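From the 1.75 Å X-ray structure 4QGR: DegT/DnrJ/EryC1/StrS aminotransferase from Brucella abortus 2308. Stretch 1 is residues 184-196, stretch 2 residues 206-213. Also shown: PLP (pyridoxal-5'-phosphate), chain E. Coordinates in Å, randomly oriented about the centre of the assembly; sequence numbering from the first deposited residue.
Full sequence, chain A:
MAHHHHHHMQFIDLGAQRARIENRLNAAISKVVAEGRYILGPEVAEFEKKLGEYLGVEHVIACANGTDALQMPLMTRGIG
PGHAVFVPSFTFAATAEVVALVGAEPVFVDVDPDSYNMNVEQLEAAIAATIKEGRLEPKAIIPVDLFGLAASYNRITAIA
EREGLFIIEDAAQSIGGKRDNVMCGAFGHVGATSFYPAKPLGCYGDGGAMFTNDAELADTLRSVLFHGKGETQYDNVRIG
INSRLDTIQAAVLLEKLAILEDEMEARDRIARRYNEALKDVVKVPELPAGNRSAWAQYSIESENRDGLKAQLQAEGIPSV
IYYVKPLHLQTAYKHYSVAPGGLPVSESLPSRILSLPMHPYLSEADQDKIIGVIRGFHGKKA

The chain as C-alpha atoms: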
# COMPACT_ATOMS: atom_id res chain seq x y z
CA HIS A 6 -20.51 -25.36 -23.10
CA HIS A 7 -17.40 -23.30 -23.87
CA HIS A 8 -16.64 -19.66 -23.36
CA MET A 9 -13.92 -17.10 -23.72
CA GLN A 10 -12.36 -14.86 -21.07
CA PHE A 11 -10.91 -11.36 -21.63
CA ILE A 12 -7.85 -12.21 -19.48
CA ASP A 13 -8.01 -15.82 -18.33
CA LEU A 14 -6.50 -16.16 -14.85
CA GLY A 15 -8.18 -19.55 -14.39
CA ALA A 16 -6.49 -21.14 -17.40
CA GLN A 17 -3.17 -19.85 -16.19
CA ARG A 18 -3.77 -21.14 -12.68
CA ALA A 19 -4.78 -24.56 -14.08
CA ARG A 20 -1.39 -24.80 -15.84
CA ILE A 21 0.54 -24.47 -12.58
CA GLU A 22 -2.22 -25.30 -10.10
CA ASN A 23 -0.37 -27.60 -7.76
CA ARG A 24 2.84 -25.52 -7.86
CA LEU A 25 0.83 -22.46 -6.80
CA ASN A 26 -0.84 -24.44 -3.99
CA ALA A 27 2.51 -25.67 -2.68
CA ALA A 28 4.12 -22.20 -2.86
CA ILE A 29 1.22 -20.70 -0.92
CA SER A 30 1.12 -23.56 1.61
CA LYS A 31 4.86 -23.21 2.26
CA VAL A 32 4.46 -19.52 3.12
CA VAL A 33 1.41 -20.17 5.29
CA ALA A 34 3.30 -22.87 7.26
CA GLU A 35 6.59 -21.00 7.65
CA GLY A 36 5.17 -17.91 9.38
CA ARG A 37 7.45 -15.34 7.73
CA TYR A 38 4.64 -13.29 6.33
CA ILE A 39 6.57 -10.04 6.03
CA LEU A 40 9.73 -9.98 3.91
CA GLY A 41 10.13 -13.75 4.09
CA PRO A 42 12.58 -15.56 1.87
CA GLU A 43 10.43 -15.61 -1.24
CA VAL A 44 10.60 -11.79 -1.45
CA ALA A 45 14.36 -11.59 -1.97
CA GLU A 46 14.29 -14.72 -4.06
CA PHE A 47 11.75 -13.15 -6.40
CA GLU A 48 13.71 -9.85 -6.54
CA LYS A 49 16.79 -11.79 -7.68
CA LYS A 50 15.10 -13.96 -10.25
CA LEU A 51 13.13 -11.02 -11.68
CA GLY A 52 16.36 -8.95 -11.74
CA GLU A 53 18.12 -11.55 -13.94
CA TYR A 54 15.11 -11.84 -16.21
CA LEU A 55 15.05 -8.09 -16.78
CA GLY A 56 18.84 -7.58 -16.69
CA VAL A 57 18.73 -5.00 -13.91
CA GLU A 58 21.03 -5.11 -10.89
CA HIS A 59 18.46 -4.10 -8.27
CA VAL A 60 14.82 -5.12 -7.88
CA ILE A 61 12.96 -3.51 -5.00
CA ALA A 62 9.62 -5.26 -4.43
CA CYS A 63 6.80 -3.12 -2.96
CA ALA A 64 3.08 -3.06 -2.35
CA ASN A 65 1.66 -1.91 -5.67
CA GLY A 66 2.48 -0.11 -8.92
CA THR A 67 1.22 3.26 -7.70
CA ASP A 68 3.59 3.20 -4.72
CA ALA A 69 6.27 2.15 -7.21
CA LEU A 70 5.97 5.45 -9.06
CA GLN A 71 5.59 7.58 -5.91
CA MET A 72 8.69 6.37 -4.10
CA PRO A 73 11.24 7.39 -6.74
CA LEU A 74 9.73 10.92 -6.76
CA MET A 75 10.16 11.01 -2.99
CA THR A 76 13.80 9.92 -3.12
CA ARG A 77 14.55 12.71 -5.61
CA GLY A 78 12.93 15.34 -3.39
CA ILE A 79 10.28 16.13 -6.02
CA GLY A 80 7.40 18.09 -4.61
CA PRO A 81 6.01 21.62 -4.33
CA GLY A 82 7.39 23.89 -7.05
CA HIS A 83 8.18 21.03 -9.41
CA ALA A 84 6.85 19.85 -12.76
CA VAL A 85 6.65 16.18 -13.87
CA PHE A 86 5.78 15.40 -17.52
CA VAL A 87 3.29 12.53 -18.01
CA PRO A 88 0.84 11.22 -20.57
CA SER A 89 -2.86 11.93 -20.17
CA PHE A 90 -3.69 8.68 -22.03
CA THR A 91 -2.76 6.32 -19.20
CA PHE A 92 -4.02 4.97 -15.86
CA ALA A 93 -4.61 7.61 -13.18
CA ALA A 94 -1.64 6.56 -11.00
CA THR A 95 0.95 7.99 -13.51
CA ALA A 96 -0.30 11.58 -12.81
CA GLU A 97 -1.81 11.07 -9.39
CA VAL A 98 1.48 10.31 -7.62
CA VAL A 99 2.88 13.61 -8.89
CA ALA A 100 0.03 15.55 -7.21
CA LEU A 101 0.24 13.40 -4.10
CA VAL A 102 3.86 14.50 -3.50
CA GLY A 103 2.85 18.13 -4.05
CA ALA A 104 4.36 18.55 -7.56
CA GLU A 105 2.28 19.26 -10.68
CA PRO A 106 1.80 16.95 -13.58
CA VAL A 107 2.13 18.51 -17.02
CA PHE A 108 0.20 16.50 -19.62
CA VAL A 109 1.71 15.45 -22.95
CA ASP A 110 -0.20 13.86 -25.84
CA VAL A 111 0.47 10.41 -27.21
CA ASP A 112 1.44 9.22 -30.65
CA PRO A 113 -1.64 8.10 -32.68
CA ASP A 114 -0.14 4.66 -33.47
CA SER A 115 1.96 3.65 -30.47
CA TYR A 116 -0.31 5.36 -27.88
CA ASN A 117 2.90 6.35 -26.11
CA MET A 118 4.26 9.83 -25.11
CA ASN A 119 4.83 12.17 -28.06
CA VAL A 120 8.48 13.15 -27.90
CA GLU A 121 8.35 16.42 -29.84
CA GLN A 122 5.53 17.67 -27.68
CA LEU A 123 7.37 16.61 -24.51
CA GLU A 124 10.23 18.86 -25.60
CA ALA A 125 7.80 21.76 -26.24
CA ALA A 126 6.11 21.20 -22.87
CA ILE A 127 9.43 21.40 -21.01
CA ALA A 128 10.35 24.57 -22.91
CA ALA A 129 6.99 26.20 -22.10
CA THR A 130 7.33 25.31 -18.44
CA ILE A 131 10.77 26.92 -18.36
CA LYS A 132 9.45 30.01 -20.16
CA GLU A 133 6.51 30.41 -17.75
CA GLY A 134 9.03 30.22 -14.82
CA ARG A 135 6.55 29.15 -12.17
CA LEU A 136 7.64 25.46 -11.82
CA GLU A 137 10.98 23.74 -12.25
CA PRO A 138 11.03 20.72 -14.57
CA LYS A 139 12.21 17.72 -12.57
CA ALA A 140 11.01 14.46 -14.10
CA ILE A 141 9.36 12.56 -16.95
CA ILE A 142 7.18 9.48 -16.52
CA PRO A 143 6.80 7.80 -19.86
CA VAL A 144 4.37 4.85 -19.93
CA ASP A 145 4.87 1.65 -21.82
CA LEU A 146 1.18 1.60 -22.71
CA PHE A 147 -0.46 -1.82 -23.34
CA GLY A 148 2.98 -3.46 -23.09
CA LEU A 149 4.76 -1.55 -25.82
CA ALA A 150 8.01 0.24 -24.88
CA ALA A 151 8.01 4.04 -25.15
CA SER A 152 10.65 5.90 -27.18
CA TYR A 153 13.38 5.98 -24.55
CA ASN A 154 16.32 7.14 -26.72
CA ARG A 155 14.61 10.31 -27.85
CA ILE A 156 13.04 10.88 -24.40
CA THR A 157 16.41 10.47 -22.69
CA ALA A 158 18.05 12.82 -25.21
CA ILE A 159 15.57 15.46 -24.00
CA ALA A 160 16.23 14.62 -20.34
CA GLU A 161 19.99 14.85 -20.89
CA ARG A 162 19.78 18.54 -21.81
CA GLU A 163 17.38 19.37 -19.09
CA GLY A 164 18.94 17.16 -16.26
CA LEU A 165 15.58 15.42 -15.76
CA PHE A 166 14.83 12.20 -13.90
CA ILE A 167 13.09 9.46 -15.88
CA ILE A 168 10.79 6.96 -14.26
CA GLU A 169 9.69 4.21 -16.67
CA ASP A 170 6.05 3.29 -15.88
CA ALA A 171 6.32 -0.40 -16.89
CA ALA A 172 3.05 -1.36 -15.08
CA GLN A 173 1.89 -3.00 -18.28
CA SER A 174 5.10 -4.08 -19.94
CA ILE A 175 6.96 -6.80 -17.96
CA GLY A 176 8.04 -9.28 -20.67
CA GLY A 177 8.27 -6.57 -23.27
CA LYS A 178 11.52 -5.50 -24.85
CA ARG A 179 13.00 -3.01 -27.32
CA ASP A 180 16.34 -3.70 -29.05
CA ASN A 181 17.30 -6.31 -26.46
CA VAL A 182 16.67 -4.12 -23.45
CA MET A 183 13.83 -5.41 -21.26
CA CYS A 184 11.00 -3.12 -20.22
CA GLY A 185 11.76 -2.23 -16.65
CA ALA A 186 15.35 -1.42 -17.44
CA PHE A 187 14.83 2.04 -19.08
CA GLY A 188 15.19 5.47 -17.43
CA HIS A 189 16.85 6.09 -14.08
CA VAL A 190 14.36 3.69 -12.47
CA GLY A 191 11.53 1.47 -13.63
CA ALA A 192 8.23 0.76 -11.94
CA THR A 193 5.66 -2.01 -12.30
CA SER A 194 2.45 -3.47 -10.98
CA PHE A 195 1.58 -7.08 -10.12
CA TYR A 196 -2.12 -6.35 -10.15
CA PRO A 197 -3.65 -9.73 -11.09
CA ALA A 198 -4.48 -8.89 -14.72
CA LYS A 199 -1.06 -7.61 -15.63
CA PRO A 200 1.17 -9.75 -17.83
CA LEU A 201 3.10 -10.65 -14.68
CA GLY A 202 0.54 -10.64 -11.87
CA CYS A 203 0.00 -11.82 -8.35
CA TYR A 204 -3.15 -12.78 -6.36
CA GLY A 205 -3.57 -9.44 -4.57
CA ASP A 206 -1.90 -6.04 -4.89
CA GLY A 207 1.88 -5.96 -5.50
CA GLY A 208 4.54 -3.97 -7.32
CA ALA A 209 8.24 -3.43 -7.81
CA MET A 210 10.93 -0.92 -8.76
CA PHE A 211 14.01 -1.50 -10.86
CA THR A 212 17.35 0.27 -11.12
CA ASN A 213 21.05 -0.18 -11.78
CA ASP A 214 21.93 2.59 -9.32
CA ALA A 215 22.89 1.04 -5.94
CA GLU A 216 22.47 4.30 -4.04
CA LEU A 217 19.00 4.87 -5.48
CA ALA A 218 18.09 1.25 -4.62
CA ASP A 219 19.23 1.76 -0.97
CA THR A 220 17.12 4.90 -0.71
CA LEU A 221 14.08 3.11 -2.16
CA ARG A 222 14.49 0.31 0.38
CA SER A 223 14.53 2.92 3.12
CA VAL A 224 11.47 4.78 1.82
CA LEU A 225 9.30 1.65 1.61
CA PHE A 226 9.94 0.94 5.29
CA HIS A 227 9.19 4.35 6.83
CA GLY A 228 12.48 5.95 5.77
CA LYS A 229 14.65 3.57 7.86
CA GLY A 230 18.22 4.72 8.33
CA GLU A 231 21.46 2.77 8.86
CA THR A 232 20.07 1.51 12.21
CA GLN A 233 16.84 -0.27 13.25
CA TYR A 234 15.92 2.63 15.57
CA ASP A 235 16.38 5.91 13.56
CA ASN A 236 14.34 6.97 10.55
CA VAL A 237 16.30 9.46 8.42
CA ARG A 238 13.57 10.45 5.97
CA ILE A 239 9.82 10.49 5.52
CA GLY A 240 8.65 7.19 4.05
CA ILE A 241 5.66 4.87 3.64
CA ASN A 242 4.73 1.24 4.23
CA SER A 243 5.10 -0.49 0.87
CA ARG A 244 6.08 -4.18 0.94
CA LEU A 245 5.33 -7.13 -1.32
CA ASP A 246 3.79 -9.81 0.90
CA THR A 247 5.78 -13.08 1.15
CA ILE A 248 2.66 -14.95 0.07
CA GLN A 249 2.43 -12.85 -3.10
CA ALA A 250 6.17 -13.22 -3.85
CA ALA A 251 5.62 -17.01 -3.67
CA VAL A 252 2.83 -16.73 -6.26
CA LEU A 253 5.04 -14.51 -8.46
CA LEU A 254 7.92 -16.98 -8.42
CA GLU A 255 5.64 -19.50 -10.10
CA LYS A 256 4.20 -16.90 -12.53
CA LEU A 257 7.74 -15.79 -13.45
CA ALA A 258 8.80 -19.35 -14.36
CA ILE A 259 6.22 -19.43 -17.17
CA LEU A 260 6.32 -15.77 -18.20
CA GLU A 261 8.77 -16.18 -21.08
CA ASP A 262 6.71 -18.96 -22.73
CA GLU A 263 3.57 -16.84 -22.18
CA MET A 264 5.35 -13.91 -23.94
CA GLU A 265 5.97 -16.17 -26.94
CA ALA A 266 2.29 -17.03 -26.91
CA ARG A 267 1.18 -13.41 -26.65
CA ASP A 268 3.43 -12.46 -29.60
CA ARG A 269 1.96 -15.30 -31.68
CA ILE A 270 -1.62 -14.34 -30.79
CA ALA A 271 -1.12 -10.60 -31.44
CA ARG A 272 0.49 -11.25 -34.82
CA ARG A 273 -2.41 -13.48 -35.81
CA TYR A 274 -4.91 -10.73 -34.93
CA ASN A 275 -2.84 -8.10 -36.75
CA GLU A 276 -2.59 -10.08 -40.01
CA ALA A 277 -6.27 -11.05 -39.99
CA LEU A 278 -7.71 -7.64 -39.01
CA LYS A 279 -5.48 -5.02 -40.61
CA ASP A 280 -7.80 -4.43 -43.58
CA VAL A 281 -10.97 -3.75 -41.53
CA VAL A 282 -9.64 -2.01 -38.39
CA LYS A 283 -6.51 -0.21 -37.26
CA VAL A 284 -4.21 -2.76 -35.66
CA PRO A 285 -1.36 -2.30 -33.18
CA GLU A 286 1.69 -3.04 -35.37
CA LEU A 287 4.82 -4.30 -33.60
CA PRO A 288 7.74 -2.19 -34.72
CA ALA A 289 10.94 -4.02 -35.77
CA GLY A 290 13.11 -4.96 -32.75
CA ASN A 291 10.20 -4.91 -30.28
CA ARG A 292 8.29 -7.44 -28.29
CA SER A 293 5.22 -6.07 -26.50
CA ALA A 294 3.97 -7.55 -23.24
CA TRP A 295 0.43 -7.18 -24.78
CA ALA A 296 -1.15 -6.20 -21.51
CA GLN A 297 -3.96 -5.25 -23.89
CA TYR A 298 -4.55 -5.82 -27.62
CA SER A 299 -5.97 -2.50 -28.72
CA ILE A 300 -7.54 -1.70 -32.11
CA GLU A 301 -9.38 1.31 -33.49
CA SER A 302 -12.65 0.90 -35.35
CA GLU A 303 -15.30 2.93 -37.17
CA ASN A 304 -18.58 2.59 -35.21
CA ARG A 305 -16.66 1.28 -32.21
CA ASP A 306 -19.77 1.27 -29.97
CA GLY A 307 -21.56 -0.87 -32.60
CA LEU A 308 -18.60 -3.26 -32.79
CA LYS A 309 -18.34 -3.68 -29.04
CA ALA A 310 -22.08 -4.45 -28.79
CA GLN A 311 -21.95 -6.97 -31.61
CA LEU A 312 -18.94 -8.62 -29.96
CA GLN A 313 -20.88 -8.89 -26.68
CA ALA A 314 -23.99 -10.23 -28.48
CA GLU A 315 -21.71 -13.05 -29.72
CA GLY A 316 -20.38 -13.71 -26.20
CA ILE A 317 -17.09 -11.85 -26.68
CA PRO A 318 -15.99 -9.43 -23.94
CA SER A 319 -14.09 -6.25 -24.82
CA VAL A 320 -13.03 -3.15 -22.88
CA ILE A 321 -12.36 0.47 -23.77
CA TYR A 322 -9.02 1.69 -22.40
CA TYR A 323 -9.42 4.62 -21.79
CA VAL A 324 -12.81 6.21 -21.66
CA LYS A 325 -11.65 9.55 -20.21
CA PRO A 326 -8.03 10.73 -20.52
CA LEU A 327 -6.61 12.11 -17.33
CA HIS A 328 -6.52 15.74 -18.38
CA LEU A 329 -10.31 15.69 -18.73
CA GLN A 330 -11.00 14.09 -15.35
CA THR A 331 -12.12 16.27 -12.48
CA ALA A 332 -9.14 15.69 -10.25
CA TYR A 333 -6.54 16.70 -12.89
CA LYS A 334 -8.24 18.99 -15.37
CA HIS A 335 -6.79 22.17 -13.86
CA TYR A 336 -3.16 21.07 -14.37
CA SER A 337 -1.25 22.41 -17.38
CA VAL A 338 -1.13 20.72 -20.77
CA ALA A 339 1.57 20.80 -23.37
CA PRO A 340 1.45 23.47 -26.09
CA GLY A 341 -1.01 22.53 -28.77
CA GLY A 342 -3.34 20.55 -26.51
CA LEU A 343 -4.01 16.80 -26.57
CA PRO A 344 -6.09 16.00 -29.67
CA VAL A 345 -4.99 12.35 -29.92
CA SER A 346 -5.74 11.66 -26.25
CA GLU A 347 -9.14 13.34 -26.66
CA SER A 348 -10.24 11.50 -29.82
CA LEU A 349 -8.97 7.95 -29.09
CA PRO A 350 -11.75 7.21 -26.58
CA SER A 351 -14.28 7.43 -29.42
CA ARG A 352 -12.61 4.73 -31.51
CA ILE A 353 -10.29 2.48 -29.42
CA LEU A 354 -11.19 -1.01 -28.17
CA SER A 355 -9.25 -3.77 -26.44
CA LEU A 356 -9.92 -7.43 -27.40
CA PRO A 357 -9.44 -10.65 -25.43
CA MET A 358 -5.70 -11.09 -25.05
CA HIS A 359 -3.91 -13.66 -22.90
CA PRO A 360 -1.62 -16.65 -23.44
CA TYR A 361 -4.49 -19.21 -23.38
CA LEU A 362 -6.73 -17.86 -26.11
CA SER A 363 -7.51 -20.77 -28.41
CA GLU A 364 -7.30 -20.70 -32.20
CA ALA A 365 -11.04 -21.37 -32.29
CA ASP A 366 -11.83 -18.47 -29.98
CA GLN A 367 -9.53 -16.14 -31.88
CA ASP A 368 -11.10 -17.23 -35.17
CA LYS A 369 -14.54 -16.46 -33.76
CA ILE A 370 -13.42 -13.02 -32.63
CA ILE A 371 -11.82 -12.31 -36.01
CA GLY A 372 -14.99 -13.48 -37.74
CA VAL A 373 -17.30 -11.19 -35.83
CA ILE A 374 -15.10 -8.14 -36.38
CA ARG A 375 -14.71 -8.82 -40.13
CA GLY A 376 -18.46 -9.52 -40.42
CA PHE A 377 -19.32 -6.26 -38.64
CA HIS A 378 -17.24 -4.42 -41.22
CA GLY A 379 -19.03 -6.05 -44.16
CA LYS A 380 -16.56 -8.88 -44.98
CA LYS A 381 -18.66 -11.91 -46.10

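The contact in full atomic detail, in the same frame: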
# COMPACT_ATOMS: atom_id res chain seq x y z
N CYS A 184 11.82 -4.09 -20.91
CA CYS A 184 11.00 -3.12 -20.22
C CYS A 184 11.16 -3.32 -18.73
O CYS A 184 11.15 -4.44 -18.22
CB CYS A 184 9.54 -3.25 -20.61
SG CYS A 184 9.21 -2.74 -22.33
N GLY A 185 11.30 -2.22 -18.03
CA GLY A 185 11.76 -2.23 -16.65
C GLY A 185 13.15 -1.67 -16.45
O GLY A 185 13.47 -1.11 -15.36
N ALA A 186 13.97 -1.76 -17.50
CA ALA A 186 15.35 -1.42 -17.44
C ALA A 186 15.70 -0.07 -18.11
O ALA A 186 16.88 0.26 -18.27
CB ALA A 186 16.17 -2.57 -18.07
N PHE A 187 14.68 0.70 -18.52
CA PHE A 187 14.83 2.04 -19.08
C PHE A 187 14.76 3.13 -17.99
O PHE A 187 14.34 2.89 -16.85
CB PHE A 187 13.79 2.27 -20.16
CG PHE A 187 13.90 1.34 -21.35
CD1 PHE A 187 14.86 1.58 -22.34
CD2 PHE A 187 13.06 0.25 -21.51
CE1 PHE A 187 14.95 0.74 -23.45
CE2 PHE A 187 13.14 -0.61 -22.61
CZ PHE A 187 14.11 -0.35 -23.58
N GLY A 188 15.18 4.33 -18.35
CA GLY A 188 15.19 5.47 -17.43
C GLY A 188 16.19 5.34 -16.31
O GLY A 188 17.08 4.46 -16.32
N HIS A 189 16.05 6.19 -15.31
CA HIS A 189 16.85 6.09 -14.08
C HIS A 189 16.35 4.93 -13.18
O HIS A 189 17.11 4.32 -12.41
CB HIS A 189 16.79 7.42 -13.31
CG HIS A 189 17.51 8.55 -14.00
ND1 HIS A 189 16.89 9.40 -14.89
CD2 HIS A 189 18.80 8.98 -13.89
CE1 HIS A 189 17.77 10.27 -15.36
NE2 HIS A 189 18.93 10.06 -14.75
N VAL A 190 15.06 4.65 -13.30
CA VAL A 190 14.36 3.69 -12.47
C VAL A 190 13.10 3.28 -13.22
O VAL A 190 12.47 4.09 -13.92
CB VAL A 190 14.03 4.32 -11.08
CG1 VAL A 190 13.07 5.47 -11.23
CG2 VAL A 190 13.51 3.34 -10.06
N GLY A 191 12.75 2.00 -13.07
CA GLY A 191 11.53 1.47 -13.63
C GLY A 191 10.59 1.10 -12.51
O GLY A 191 11.00 0.80 -11.40
N ALA A 192 9.30 1.09 -12.85
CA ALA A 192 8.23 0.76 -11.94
C ALA A 192 7.26 -0.23 -12.59
O ALA A 192 6.94 -0.10 -13.77
CB ALA A 192 7.45 2.03 -11.59
N THR A 193 6.74 -1.18 -11.80
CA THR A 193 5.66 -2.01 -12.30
C THR A 193 4.64 -2.39 -11.21
O THR A 193 4.83 -2.13 -10.02
CB THR A 193 6.18 -3.29 -13.01
OG1 THR A 193 5.16 -3.89 -13.82
CG2 THR A 193 6.63 -4.30 -12.00
N SER A 194 3.58 -2.99 -11.72
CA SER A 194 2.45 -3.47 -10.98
C SER A 194 2.35 -4.97 -11.16
O SER A 194 2.52 -5.44 -12.28
CB SER A 194 1.17 -2.85 -11.56
OG SER A 194 0.04 -3.45 -10.91
N PHE A 195 1.89 -5.66 -10.09
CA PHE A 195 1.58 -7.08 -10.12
C PHE A 195 0.10 -7.25 -9.85
O PHE A 195 -0.36 -8.29 -9.40
CB PHE A 195 2.46 -7.85 -9.13
CG PHE A 195 3.94 -7.73 -9.39
CD1 PHE A 195 4.48 -7.92 -10.66
CD2 PHE A 195 4.82 -7.41 -8.38
CE1 PHE A 195 5.84 -7.78 -10.90
CE2 PHE A 195 6.18 -7.29 -8.61
CZ PHE A 195 6.70 -7.47 -9.85
N TYR A 196 -0.67 -6.24 -10.17
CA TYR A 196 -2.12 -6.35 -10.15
C TYR A 196 -2.48 -7.58 -10.96
O TYR A 196 -1.79 -7.89 -11.91
CB TYR A 196 -2.73 -5.07 -10.72
CG TYR A 196 -4.21 -5.10 -10.82
CD1 TYR A 196 -4.98 -4.72 -9.75
CD2 TYR A 196 -4.83 -5.47 -11.99
CE1 TYR A 196 -6.36 -4.74 -9.83
CE2 TYR A 196 -6.24 -5.45 -12.11
CZ TYR A 196 -6.98 -5.11 -11.01
OH TYR A 196 -8.35 -5.10 -11.04
N ASP A 206 -2.72 -7.17 -4.44
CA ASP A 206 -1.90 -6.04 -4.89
C ASP A 206 -0.40 -6.33 -4.68
O ASP A 206 -0.02 -6.94 -3.68
CB ASP A 206 -2.29 -4.73 -4.20
CG ASP A 206 -3.53 -4.06 -4.83
OD1 ASP A 206 -3.52 -3.77 -6.07
OD2 ASP A 206 -4.55 -3.89 -4.12
N GLY A 207 0.42 -5.87 -5.63
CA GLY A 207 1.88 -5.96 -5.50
C GLY A 207 2.50 -5.07 -6.54
O GLY A 207 1.85 -4.69 -7.51
N GLY A 208 3.79 -4.82 -6.41
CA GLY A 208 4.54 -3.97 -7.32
C GLY A 208 6.03 -4.14 -7.17
O GLY A 208 6.49 -4.87 -6.30
N ALA A 209 6.81 -3.47 -8.03
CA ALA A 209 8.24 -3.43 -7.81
C ALA A 209 8.86 -2.24 -8.52
O ALA A 209 8.26 -1.65 -9.46
CB ALA A 209 8.89 -4.70 -8.33
N MET A 210 10.09 -1.98 -8.14
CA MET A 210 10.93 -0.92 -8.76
C MET A 210 12.23 -1.55 -9.17
O MET A 210 12.67 -2.52 -8.56
CB MET A 210 11.18 0.24 -7.80
CG MET A 210 9.87 0.85 -7.29
SD MET A 210 10.06 2.01 -5.93
CE MET A 210 10.53 0.86 -4.65
N PHE A 211 12.83 -0.96 -10.20
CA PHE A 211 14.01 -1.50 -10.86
C PHE A 211 15.05 -0.40 -11.07
O PHE A 211 14.72 0.72 -11.48
CB PHE A 211 13.62 -2.08 -12.22
CG PHE A 211 12.40 -2.96 -12.18
CD1 PHE A 211 12.45 -4.20 -11.56
CD2 PHE A 211 11.22 -2.57 -12.77
CE1 PHE A 211 11.36 -5.05 -11.53
CE2 PHE A 211 10.10 -3.40 -12.70
CZ PHE A 211 10.17 -4.64 -12.10
N THR A 212 16.32 -0.70 -10.80
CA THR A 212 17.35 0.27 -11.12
C THR A 212 18.72 -0.40 -11.09
O THR A 212 18.93 -1.41 -10.42
CB THR A 212 17.35 1.47 -10.17
OG1 THR A 212 18.24 2.48 -10.66
CG2 THR A 212 17.70 1.09 -8.74
N ASN A 213 19.63 0.18 -11.88
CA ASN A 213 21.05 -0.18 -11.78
C ASN A 213 21.87 0.67 -10.83
O ASN A 213 23.06 0.40 -10.63
CB ASN A 213 21.69 -0.14 -13.15
CG ASN A 213 21.20 -1.25 -14.04
OD1 ASN A 213 20.94 -2.34 -13.59
ND2 ASN A 213 21.09 -0.97 -15.33
N1 PLP E . 0.61 2.64 -14.18
C2 PLP E . -0.09 2.08 -15.19
C2A PLP E . 0.22 2.38 -16.63
C3 PLP E . -1.12 1.06 -14.85
O3 PLP E . -1.78 0.47 -15.84
C4 PLP E . -1.44 0.83 -13.41
C4A PLP E . -2.37 -0.16 -12.84
O4A PLP E . -2.51 -1.27 -13.31
C5 PLP E . -0.61 1.53 -12.42
C6 PLP E . 0.39 2.41 -12.87
C5A PLP E . -0.84 1.33 -10.94
O4P PLP E . -0.52 0.00 -10.51
P PLP E . -1.32 -0.68 -9.29
O1P PLP E . -0.51 -1.90 -8.86
O2P PLP E . -1.52 0.37 -8.22
O3P PLP E . -2.63 -1.09 -9.98
O HOH W 1 18.13 1.71 -14.24

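This contact is an antiparallel pairing of two neighbouring beta strands, held by a regular ladder of backbone hydrogen bonds and packed on one side by two phenylalanine rings. Strand 190-194 runs against strand 208-212. Their N-to-C directions differ by 163°, and the axes approach to 4.5 Å. Together the two stretches bury 625 Å².

The ladder has two closed pairs. Gly191 and Phe211 form the first: Gly191 N donates to Phe211 O at 2.8 Å, and Phe211 N donates to Gly191 O at 2.8 Å. The second of these bonds is the more bent, with an angle of 147° at the hydrogen against 164° for the first. Thr193 and Ala209 form the next pair. Thr193 N donates to Ala209 O at 2.8 Å, and Ala209 N returns the bond to Thr193 O at 3.1 Å. One more rung continues past the strands, where Phe195 N donates to Gly207 O at 2.8 Å.

Between these rungs lie the non-hydrogen-bonded pairs. The CA atoms of Ala192 and Met210 are 4.5 Å apart. Those of Ser194 and Gly208 are closer, at 4.2 Å. CA-H...O contacts supplement the ladder: Val190 CA lies 3.2 Å from Phe211 O, and Met210 CA lies 3.2 Å from Gly191 O. Both oxygens also accept a backbone N-H bond.

At the other end, a side chain takes over. Thr212 OG1 donates to His189 O at 2.8 Å. A water also reaches this carbonyl, donating a weak bond to His189 O at 3.3 Å and accepting one from Asn213 N at 3.2 Å.

Phe211 has the largest area covered by the opposite stretch. Its side chain shares a face of the sheet with Thr193 and Ala209. Thr193 CG2 meets the edge of the ring, 3.6 Å from Phe211 CZ. Gly185 O comes within 3.3 Å of Phe211 CB. Space here is tight: a CB on Gly191 would lie 2.3 Å from Gly185 O, a clash. Gly185 itself has phi/psi of 110/-27, where a CB would be jammed against the preceding carbonyl oxygen.

Phe195 covers the other end of the pairing. Its CA-to-CB bond points toward stretch 2, and Phe195 CE2 lies 3.8 Å from Ala209 CB and 3.4 Å from Gly208 O. The apolar contact between Val190 CG2 and Met210 CB is looser, at 4.5 Å.

The cofactor lies by the Ser194 end of the strand. Ser194 OG donates to PLP O1P at 2.6 Å, a short bond to the phosphate. The same OG accepts a bond from Tyr196 N at 3.0 Å, so the hydroxyl links the following turn of chain to the ligand. Asp206 OD1 sits at the edge of the Tyr196 ring, 4.1 Å from Tyr196 CD1. Both Asp206 carboxylate oxygens are hydrogen-bonded elsewhere in the structure.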